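Local coordinates for protein glycoside Hydrolase (Bacteroides uniformis, PDB 5TA0) that probably cleaves agarose chains as a family 86 glycoside hydrolase of a gut bacterium, and is captured here with neoagarooctaose bound, at residues Y530-Y535 with L545-N550; L536-A541 with G629-T634; E559-L564 with T636-N641; E577-G582 with T620-F625. All blocks are in the same frame, centred on the assembly; numbering follows the deposited sequence. Where two conformers were deposited one is given.

The four contacts illustrate how a beta sandwich is assembled from bonds within each sheet and packing between sheets. Contacts 2 and 3 lie in one sheet and share strand 631-642, which pairs with strand 523-538 in contact 2 and strand 558-568 in contact 3; their centres are 21 Å apart. Contact 4 belongs to the facing sheet, with Ile562 CD1 of contact 3 packing 3.5 Å from Val580 CG2. Contact 1 connects the layers, its centre about 11 Å from that of contact 4 and 14 Å from that of contact 2. The glycan pocket is built from residues earlier in the chain, so none of the four contacts supplies it. A calcium ion lies about 12 Å from the side chain of Leu536.

Contact 1 (Y530-Y535 with L545-N550); sequences YYATDY and LVFNIN. With EDO (1,2-ethanediol), chain I.
Ala532 and Ile549 bring their CA atoms to 4.5 Å where segment 530-535 passes 547-550 in a roughly antiparallel sense, the end-to-end directions 150° apart. One direct backbone hydrogen bond crosses the gap, Thr533 N to Asn548 O at 3.0 Å, and the same oxygen also receives the CA-H of Ala532. Ordered water supplies the rest: one molecule donates to Tyr531 O and Asn548 O while accepting from Asn550 N, and a second takes the N-H of Asn548 and lies 2.7 Å from Thr533 OG1. A third joins that hydroxyl to Asn548 OD1, so two waters hold the threonine oxygen, which chi1 of 61° places between its own backbone N and carbonyl carbon. An ethanediol, probably from the crystallisation liquor, donates from O1 to Thr533 O at 2.9 Å.

The apolar side is carried by Ile549. Its two branches part company: CG2 reaches Tyr530 CB at 3.5 Å, whereas CG1 lies against Ala532 CB at 4.0 Å. Further along, the Phe547 ring turns its edge to the chain, with Asp534 O in the ring plane 3.8 Å from CD2 and Tyr535 CA beside CE2. Beyond the contact, Tyr531 and Tyr535 pack on helix 298-315. The contact lies between the two layers of a beta sandwich, where strand 523-538 of one sheet passes strand 545-549, outermost in the other.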
# COMPACT_ATOMS: atom_id res chain seq x y z
N TYR A 530 18.53 8.76 -1.02
CA TYR A 530 19.84 8.12 -0.90
C TYR A 530 19.88 7.24 0.33
O TYR A 530 19.28 7.56 1.35
CB TYR A 530 20.94 9.18 -0.84
CG TYR A 530 21.11 9.96 -2.11
CD1 TYR A 530 21.93 9.51 -3.13
CD2 TYR A 530 20.45 11.17 -2.30
CE1 TYR A 530 22.08 10.22 -4.32
CE2 TYR A 530 20.61 11.90 -3.47
CZ TYR A 530 21.41 11.42 -4.48
OH TYR A 530 21.59 12.15 -5.64
N TYR A 531 20.60 6.13 0.21
CA TYR A 531 20.69 5.12 1.26
C TYR A 531 22.08 5.12 1.87
O TYR A 531 23.04 5.52 1.23
CB TYR A 531 20.32 3.75 0.68
CG TYR A 531 18.91 3.76 0.16
CD1 TYR A 531 17.84 3.47 0.99
CD2 TYR A 531 18.64 4.12 -1.15
CE1 TYR A 531 16.53 3.55 0.54
CE2 TYR A 531 17.34 4.19 -1.63
CZ TYR A 531 16.29 3.89 -0.77
OH TYR A 531 14.98 3.99 -1.22
N ALA A 532 22.17 4.67 3.10
CA ALA A 532 23.46 4.55 3.79
C ALA A 532 24.18 3.26 3.39
O ALA A 532 23.61 2.33 2.81
CB ALA A 532 23.25 4.59 5.29
N THR A 533 25.46 3.18 3.74
CA THR A 533 26.23 2.00 3.47
C THR A 533 25.91 0.82 4.38
O THR A 533 26.24 -0.29 4.05
CB THR A 533 27.74 2.25 3.57
OG1 THR A 533 28.07 2.66 4.91
CG2 THR A 533 28.19 3.36 2.59
N ASP A 534 25.28 1.08 5.52
CA ASP A 534 24.99 0.04 6.50
C ASP A 534 23.68 0.39 7.21
O ASP A 534 23.11 1.45 6.97
CB ASP A 534 26.16 -0.06 7.51
CG ASP A 534 26.31 -1.43 8.13
OD1 ASP A 534 25.41 -2.28 8.04
OD2 ASP A 534 27.40 -1.64 8.72
N TYR A 535 23.24 -0.47 8.12
CA TYR A 535 21.95 -0.32 8.76
C TYR A 535 21.92 -1.11 10.07
O TYR A 535 22.90 -1.80 10.39
CB TYR A 535 20.83 -0.77 7.78
CG TYR A 535 20.48 -2.24 7.82
CD1 TYR A 535 19.14 -2.66 7.89
CD2 TYR A 535 21.48 -3.23 7.79
CE1 TYR A 535 18.82 -4.01 7.96
CE2 TYR A 535 21.17 -4.57 7.84
CZ TYR A 535 19.82 -4.96 7.93
OH TYR A 535 19.51 -6.31 8.00
N LEU A 545 27.16 6.43 16.88
CA LEU A 545 26.81 5.56 15.75
C LEU A 545 27.00 6.37 14.49
O LEU A 545 26.36 7.42 14.33
CB LEU A 545 25.37 5.06 15.87
CG LEU A 545 25.07 4.10 17.03
CD1 LEU A 545 23.61 3.70 17.05
CD2 LEU A 545 25.91 2.84 16.93
N VAL A 546 27.85 5.90 13.59
CA VAL A 546 28.21 6.64 12.39
C VAL A 546 27.65 5.95 11.16
O VAL A 546 27.85 4.75 10.99
CB VAL A 546 29.75 6.76 12.24
CG1 VAL A 546 30.12 7.53 10.98
CG2 VAL A 546 30.34 7.42 13.48
N PHE A 547 26.94 6.71 10.33
CA PHE A 547 26.40 6.25 9.05
C PHE A 547 26.96 7.13 7.95
O PHE A 547 27.27 8.31 8.17
CB PHE A 547 24.88 6.34 9.04
CG PHE A 547 24.22 5.39 9.98
CD1 PHE A 547 24.07 5.71 11.32
CD2 PHE A 547 23.78 4.14 9.55
CE1 PHE A 547 23.48 4.83 12.22
CE2 PHE A 547 23.18 3.26 10.45
CZ PHE A 547 23.05 3.60 11.77
N ASN A 548 27.10 6.55 6.76
CA ASN A 548 27.63 7.25 5.60
C ASN A 548 26.66 7.17 4.44
O ASN A 548 26.22 6.08 4.09
CB ASN A 548 28.96 6.61 5.18
CG ASN A 548 30.03 6.78 6.23
OD1 ASN A 548 30.32 5.85 6.99
ND2 ASN A 548 30.59 7.96 6.31
N ILE A 549 26.35 8.33 3.85
CA ILE A 549 25.47 8.42 2.68
C ILE A 549 26.27 9.14 1.61
O ILE A 549 26.55 10.35 1.74
CB ILE A 549 24.16 9.14 3.00
CG1 ILE A 549 23.38 8.39 4.10
CG2 ILE A 549 23.31 9.28 1.74
CD1 ILE A 549 22.04 9.00 4.47
N ASN A 550 26.61 8.41 0.56
CA ASN A 550 27.58 8.85 -0.44
C ASN A 550 27.03 8.98 -1.86
O ASN A 550 25.94 8.49 -2.17
CB ASN A 550 28.76 7.85 -0.43
CG ASN A 550 29.47 7.79 0.90
OD1 ASN A 550 29.55 8.77 1.64
ND2 ASN A 550 29.99 6.59 1.23
C1 EDO I . 26.88 -1.47 0.45
O1 EDO I . 25.78 -1.00 1.24
C2 EDO I . 27.34 -0.35 -0.45
O2 EDO I . 27.50 0.85 0.31
O HOH W 1 25.86 5.62 0.91
O HOH W 2 26.46 3.71 6.85
O HOH W 3 30.80 3.34 5.12

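Contact 2 (L536-A541 with G629-T634); sequences LKEIAA and GGHVST
Lys537 and Val632 exchange both of their backbone hydrogen bonds, Lys537 N to Val632 O and Val632 N to Lys537 O, each 2.9 Å long. Val632 also faces Leu536, making a G1 beta bulge in which Leu536 takes a positive phi of 55°. There, Leu536 N turns to Ser633 O at 2.9 Å, approaching from above the carbonyl plane, while its CA-H leans on Val632 O. Past the non-hydrogen-bonded pair Glu538 and His631, two more backbone bonds continue the contact beyond the strands: Ile539 N donates to Gly630 O, and Gly629 N to Ile539 O at 2.9 Å.

Glu538 and His631 point the same way, side by side, their carboxylate and ring planes 85° apart. Glu538 CG touches His631 NE2 at 3.4 Å, but the polar ends are linked through water, which donates to Glu538 OE2 and meets NE2 at 2.7 Å in the plane of the ring. Leu536 CD1 packs on His631 CD2 at 3.7 Å. The Lys537 ammonium is satisfied elsewhere, by a salt bridge with Asp534.

Helix 298-315 lies against Leu536 and Ser633 through Met306, whereas Ile539 and Val632 both pack on Leu545 of strand 545-549 and on strand 558-568, the next partner of strand 631-642.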
# COMPACT_ATOMS: atom_id res chain seq x y z
N LEU A 536 20.83 -0.97 10.82
CA LEU A 536 20.50 -1.84 11.97
C LEU A 536 21.62 -1.93 13.02
O LEU A 536 22.30 -2.95 13.14
CB LEU A 536 20.06 -3.23 11.49
CG LEU A 536 19.43 -4.15 12.57
CD1 LEU A 536 18.29 -3.48 13.31
CD2 LEU A 536 18.97 -5.43 11.90
N LYS A 537 21.79 -0.84 13.75
CA LYS A 537 22.86 -0.73 14.75
C LYS A 537 22.26 -0.58 16.14
O LYS A 537 21.32 0.18 16.36
CB LYS A 537 23.77 0.46 14.43
CG LYS A 537 24.46 0.40 13.07
CD LYS A 537 25.35 -0.83 12.92
CE LYS A 537 26.04 -0.90 11.56
NZ LYS A 537 26.75 -2.20 11.39
N GLU A 538 22.82 -1.33 17.09
CA GLU A 538 22.41 -1.27 18.50
C GLU A 538 22.86 0.04 19.15
O GLU A 538 23.96 0.53 18.88
CB GLU A 538 23.04 -2.42 19.31
CG GLU A 538 22.63 -3.81 18.89
CD GLU A 538 23.45 -4.91 19.57
OE1 GLU A 538 24.29 -4.61 20.45
OE2 GLU A 538 23.27 -6.08 19.20
N ILE A 539 21.99 0.59 19.97
CA ILE A 539 22.22 1.86 20.66
C ILE A 539 22.76 1.60 22.07
O ILE A 539 22.10 0.98 22.90
CB ILE A 539 20.95 2.70 20.76
CG1 ILE A 539 20.43 3.08 19.35
CG2 ILE A 539 21.22 3.98 21.56
CD1 ILE A 539 18.98 3.51 19.35
N ALA A 540 23.96 2.12 22.33
CA ALA A 540 24.54 2.15 23.68
C ALA A 540 24.68 3.60 24.12
O ALA A 540 25.03 4.46 23.31
CB ALA A 540 25.89 1.48 23.68
N ALA A 541 24.46 3.88 25.41
CA ALA A 541 24.53 5.25 25.95
C ALA A 541 25.91 5.87 25.71
O ALA A 541 26.93 5.24 25.99
CB ALA A 541 24.20 5.27 27.44
N GLY A 629 19.81 0.91 24.74
CA GLY A 629 18.76 0.01 24.28
C GLY A 629 18.20 0.39 22.93
O GLY A 629 18.15 1.55 22.56
N GLY A 630 17.73 -0.63 22.25
CA GLY A 630 17.07 -0.46 20.95
C GLY A 630 18.08 -0.32 19.82
O GLY A 630 19.28 -0.55 19.98
N HIS A 631 17.55 0.08 18.67
CA HIS A 631 18.34 0.16 17.44
C HIS A 631 18.02 1.39 16.63
O HIS A 631 16.90 1.90 16.67
CB HIS A 631 18.04 -1.04 16.53
CG HIS A 631 18.49 -2.36 17.07
ND1 HIS A 631 17.78 -3.07 18.01
CD2 HIS A 631 19.56 -3.12 16.76
CE1 HIS A 631 18.40 -4.21 18.27
NE2 HIS A 631 19.50 -4.26 17.53
N VAL A 632 19.01 1.83 15.89
CA VAL A 632 18.78 2.65 14.69
C VAL A 632 18.61 1.65 13.55
O VAL A 632 19.54 0.94 13.20
CB VAL A 632 19.95 3.59 14.40
CG1 VAL A 632 19.68 4.41 13.15
CG2 VAL A 632 20.23 4.49 15.61
N SER A 633 17.38 1.57 13.01
CA SER A 633 17.08 0.61 11.95
C SER A 633 17.69 1.06 10.62
O SER A 633 18.37 0.29 9.96
CB SER A 633 15.58 0.38 11.82
OG SER A 633 14.89 1.59 11.70
N THR A 634 17.44 2.32 10.25
CA THR A 634 17.93 2.88 8.98
C THR A 634 18.24 4.35 9.13
O THR A 634 17.60 5.05 9.93
CB THR A 634 16.90 2.72 7.83
OG1 THR A 634 15.69 3.38 8.17
CG2 THR A 634 16.63 1.26 7.51
O HOH W 4 21.10 -6.45 17.55

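Contact 3 (E559-L564 with T636-N641)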
# COMPACT_ATOMS: atom_id res chain seq x y z
N GLU A 559 16.82 21.52 -0.92
CA GLU A 559 16.47 21.25 0.48
C GLU A 559 16.68 19.77 0.76
O GLU A 559 16.90 18.98 -0.17
CB GLU A 559 15.02 21.67 0.75
CG GLU A 559 14.88 23.19 0.73
CD GLU A 559 13.46 23.71 0.79
OE1 GLU A 559 12.50 22.92 0.73
OE2 GLU A 559 13.33 24.96 0.86
N ALA A 560 16.65 19.40 2.03
CA ALA A 560 16.95 18.04 2.40
C ALA A 560 16.31 17.63 3.71
O ALA A 560 16.10 18.44 4.61
CB ALA A 560 18.44 17.83 2.48
N VAL A 561 16.06 16.32 3.81
CA VAL A 561 15.50 15.68 4.99
C VAL A 561 16.24 14.40 5.31
O VAL A 561 16.31 13.49 4.46
CB VAL A 561 14.00 15.36 4.80
CG1 VAL A 561 13.44 14.63 6.05
CG2 VAL A 561 13.21 16.62 4.49
N ILE A 562 16.76 14.30 6.54
CA ILE A 562 17.37 13.06 7.00
C ILE A 562 16.29 12.25 7.69
O ILE A 562 15.45 12.79 8.43
CB ILE A 562 18.60 13.35 7.91
CG1 ILE A 562 19.76 13.80 7.03
CG2 ILE A 562 18.97 12.12 8.75
CD1 ILE A 562 20.92 14.39 7.79
N ARG A 563 16.30 10.95 7.43
CA ARG A 563 15.24 10.03 7.86
C ARG A 563 15.82 9.00 8.84
O ARG A 563 16.50 8.07 8.43
CB ARG A 563 14.64 9.33 6.63
CG ARG A 563 14.09 10.28 5.56
CD ARG A 563 13.76 9.53 4.28
NE ARG A 563 12.75 8.51 4.56
CZ ARG A 563 11.44 8.73 4.68
NH1 ARG A 563 10.90 9.92 4.39
NH2 ARG A 563 10.63 7.76 5.07
N LEU A 564 15.57 9.20 10.14
CA LEU A 564 16.13 8.36 11.18
C LEU A 564 15.14 7.31 11.61
O LEU A 564 14.19 7.61 12.31
CB LEU A 564 16.53 9.20 12.41
CG LEU A 564 17.47 10.35 12.14
CD1 LEU A 564 17.73 11.08 13.46
CD2 LEU A 564 18.78 9.90 11.51
N THR A 636 18.46 7.18 6.09
CA THR A 636 18.37 7.52 4.66
C THR A 636 18.16 9.01 4.53
O THR A 636 17.97 9.71 5.51
CB THR A 636 17.26 6.71 3.96
OG1 THR A 636 15.96 7.06 4.48
CG2 THR A 636 17.48 5.21 4.14
N MET A 637 18.18 9.52 3.30
CA MET A 637 18.08 10.98 3.10
C MET A 637 17.36 11.29 1.81
O MET A 637 17.67 10.73 0.77
CB MET A 637 19.47 11.61 3.12
CG MET A 637 19.47 13.13 3.00
SD MET A 637 21.05 13.87 3.49
CE MET A 637 22.08 13.26 2.16
N GLN A 638 16.41 12.21 1.87
CA GLN A 638 15.80 12.81 0.67
C GLN A 638 16.44 14.15 0.37
O GLN A 638 16.60 14.99 1.26
CB GLN A 638 14.30 13.03 0.87
CG GLN A 638 13.50 11.74 0.92
CD GLN A 638 12.18 11.98 1.60
OE1 GLN A 638 12.15 12.09 2.83
NE2 GLN A 638 11.11 12.08 0.83
N ILE A 639 16.82 14.32 -0.88
CA ILE A 639 17.36 15.58 -1.42
C ILE A 639 16.34 16.12 -2.41
O ILE A 639 15.83 15.36 -3.24
CB ILE A 639 18.72 15.30 -2.12
CG1 ILE A 639 19.74 14.77 -1.11
CG2 ILE A 639 19.26 16.52 -2.84
CD1 ILE A 639 20.13 15.73 -0.02
N PHE A 640 16.04 17.42 -2.33
CA PHE A 640 15.10 18.08 -3.22
C PHE A 640 15.86 19.18 -3.94
O PHE A 640 16.17 20.20 -3.34
CB PHE A 640 13.95 18.68 -2.42
CG PHE A 640 13.19 17.65 -1.62
CD1 PHE A 640 12.11 16.97 -2.19
CD2 PHE A 640 13.53 17.37 -0.32
CE1 PHE A 640 11.41 16.02 -1.47
CE2 PHE A 640 12.82 16.41 0.41
CZ PHE A 640 11.76 15.74 -0.18
N ASN A 641 16.21 18.94 -5.21
CA ASN A 641 17.00 19.89 -6.00
C ASN A 641 16.12 20.73 -6.90
O ASN A 641 15.24 20.22 -7.58
CB ASN A 641 18.03 19.12 -6.82
CG ASN A 641 19.17 18.58 -5.97
OD1 ASN A 641 19.29 18.94 -4.80
ND2 ASN A 641 20.01 17.76 -6.56
O HOH W 5 15.32 5.79 7.08
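Arg563 and Gln638 reach across neighbouring strands of a beta-sandwich sheet, antiparallel at 163° with their axes 4.6 Å apart. Their flat ends stand steeply to each other, guanidinium and amide planes 77° apart. Arg563 NH1 donates to Gln638 OE1 at 3.0 Å; the oxygen lies near the guanidinium plane, yet the donor comes in from above the amide plane. A bend at chi3 of 61° brings the arginine alongside Thr636, whose OG1 lies in the guanidinium plane at its edge, 3.3 Å from Arg563 CD. Salt bridges to Asp305 and Glu301 take NE and NH2, while Gln638 NE2 binds Glu527, so both flat groups are held at more than one corner.

On the same face, Phe640 offers its ring edge to Val561, CE2 meeting CG2 at 4.1 Å. The other face is apolar. Ile562 and Met637 pass each other at a slant, CG1 against SD at 3.8 Å, and Ile639 CD1 lies 3.7 Å from Ala560 CB. Behind these groups runs a full ladder, in which Glu559, Val561 and Arg563 each trade two backbone bonds with Phe640, Gln638 and Thr636 respectively. At the arginine end, one water donates to Arg563 O at 2.9 Å and accepts from Thr636 OG1.

Contact 4 (E577-G582 with T620-F625)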
# COMPACT_ATOMS: atom_id res chain seq x y z
N GLU A 577 21.82 13.29 19.90
CA GLU A 577 22.67 14.32 19.33
C GLU A 577 23.00 13.91 17.91
O GLU A 577 23.46 12.78 17.69
CB GLU A 577 23.97 14.45 20.13
CG GLU A 577 23.79 14.98 21.54
CD GLU A 577 25.09 15.09 22.34
OE1 GLU A 577 26.19 14.78 21.80
OE2 GLU A 577 25.01 15.48 23.52
N LEU A 578 22.78 14.82 16.97
CA LEU A 578 22.99 14.55 15.55
C LEU A 578 24.04 15.49 15.00
O LEU A 578 23.89 16.72 15.12
CB LEU A 578 21.67 14.72 14.79
CG LEU A 578 21.71 14.67 13.26
CD1 LEU A 578 22.23 13.36 12.74
CD2 LEU A 578 20.32 14.95 12.69
N LEU A 579 25.09 14.91 14.40
CA LEU A 579 26.08 15.67 13.66
C LEU A 579 26.08 15.20 12.22
O LEU A 579 26.15 14.01 11.96
CB LEU A 579 27.48 15.44 14.25
CG LEU A 579 27.70 15.81 15.72
CD1 LEU A 579 29.08 15.39 16.18
CD2 LEU A 579 27.49 17.30 15.91
N VAL A 580 26.03 16.16 11.29
CA VAL A 580 26.08 15.87 9.87
C VAL A 580 27.33 16.56 9.36
O VAL A 580 27.44 17.79 9.45
CB VAL A 580 24.83 16.35 9.13
CG1 VAL A 580 24.95 16.05 7.64
CG2 VAL A 580 23.58 15.70 9.70
N ASN A 581 28.28 15.78 8.85
CA ASN A 581 29.58 16.32 8.45
C ASN A 581 30.22 17.19 9.55
O ASN A 581 30.77 18.26 9.26
CB ASN A 581 29.44 17.06 7.13
CG ASN A 581 28.96 16.14 6.03
OD1 ASN A 581 29.34 14.96 6.03
ND2 ASN A 581 28.13 16.64 5.13
N GLY A 582 30.11 16.71 10.78
CA GLY A 582 30.67 17.41 11.93
C GLY A 582 29.87 18.59 12.46
O GLY A 582 30.27 19.18 13.47
N THR A 620 28.73 12.15 6.37
CA THR A 620 28.88 11.36 7.58
C THR A 620 27.82 11.84 8.57
O THR A 620 27.80 13.02 8.92
CB THR A 620 30.32 11.53 8.14
OG1 THR A 620 31.27 11.14 7.14
CG2 THR A 620 30.52 10.70 9.40
N ILE A 621 26.93 10.93 9.01
CA ILE A 621 25.81 11.23 9.89
C ILE A 621 26.06 10.48 11.19
O ILE A 621 26.11 9.25 11.19
CB ILE A 621 24.48 10.81 9.23
CG1 ILE A 621 24.22 11.70 7.99
CG2 ILE A 621 23.34 10.89 10.24
CD1 ILE A 621 23.18 11.19 7.01
N SER A 622 26.24 11.23 12.29
CA SER A 622 26.60 10.67 13.59
C SER A 622 25.44 10.86 14.57
O SER A 622 24.90 11.95 14.67
CB SER A 622 27.87 11.37 14.09
OG SER A 622 28.04 11.27 15.48
N LEU A 623 25.10 9.80 15.28
CA LEU A 623 24.05 9.83 16.30
C LEU A 623 24.61 9.40 17.65
O LEU A 623 25.35 8.44 17.73
CB LEU A 623 22.91 8.88 15.94
CG LEU A 623 22.14 9.21 14.67
CD1 LEU A 623 21.22 8.04 14.34
CD2 LEU A 623 21.33 10.47 14.85
N LYS A 624 24.23 10.11 18.70
CA LYS A 624 24.63 9.73 20.06
C LYS A 624 23.45 9.87 20.99
O LYS A 624 22.93 10.96 21.16
CB LYS A 624 25.81 10.57 20.56
CG LYS A 624 26.34 10.10 21.91
CD LYS A 624 27.40 11.04 22.46
CE LYS A 624 28.67 10.96 21.67
NZ LYS A 624 29.75 11.66 22.42
N PHE A 625 23.06 8.76 21.60
CA PHE A 625 21.94 8.73 22.52
C PHE A 625 22.44 8.77 23.96
O PHE A 625 23.54 8.28 24.23
CB PHE A 625 21.13 7.45 22.31
CG PHE A 625 20.41 7.39 20.97
CD1 PHE A 625 19.07 7.77 20.87
CD2 PHE A 625 21.08 6.97 19.83
CE1 PHE A 625 18.41 7.70 19.64
CE2 PHE A 625 20.42 6.92 18.60
CZ PHE A 625 19.10 7.29 18.51
O HOH W 6 26.44 12.44 17.32
O HOH W 7 29.19 14.01 11.31
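Thr620 O is gripped twice, by Asn581 N at 2.8 Å and by a water at 2.9 Å that also accepts the N-H of Gly582. Asn581 returns the bond through its side chain: OD1 takes Thr620 N at 2.9 Å in a nearly straight contact, the N-H to acceptor angle being 166°. With chi1 at -61° the amide group is carried beside its own backbone N and swings toward Thr620, while ND2 is held by Ile614 O and Asn619 OD1. Asn581 and Gly582 both have positive phi, and together their backbone angles fit a type I' beta turn, the tight turn that carries strand 577-580 back into strand 583-585.

Strands 577-580 and 619-624 are the inner pair of a four-stranded antiparallel sheet, one layer of the C-terminal sandwich. Leu579 and Ser622 exchange two backbone bonds, as do Glu577 and Lys624. Leu578, Val580, Ile621 and Leu623 look inward, toward strand 558-568 or 631-642 of the facing layer. Leu578 CD1 wedges between two neighbours, 3.7 Å from both Ile621 CG2 and Leu623 CD2.

On the opposite face Glu577 and Lys624 run alongside each other, but the carboxylate OE1 stays 4.8 Å from NZ. A water donates to both Glu577 O and Ser622 OG, the latter at 2.7 Å, and Glu544 shares that hydroxyl.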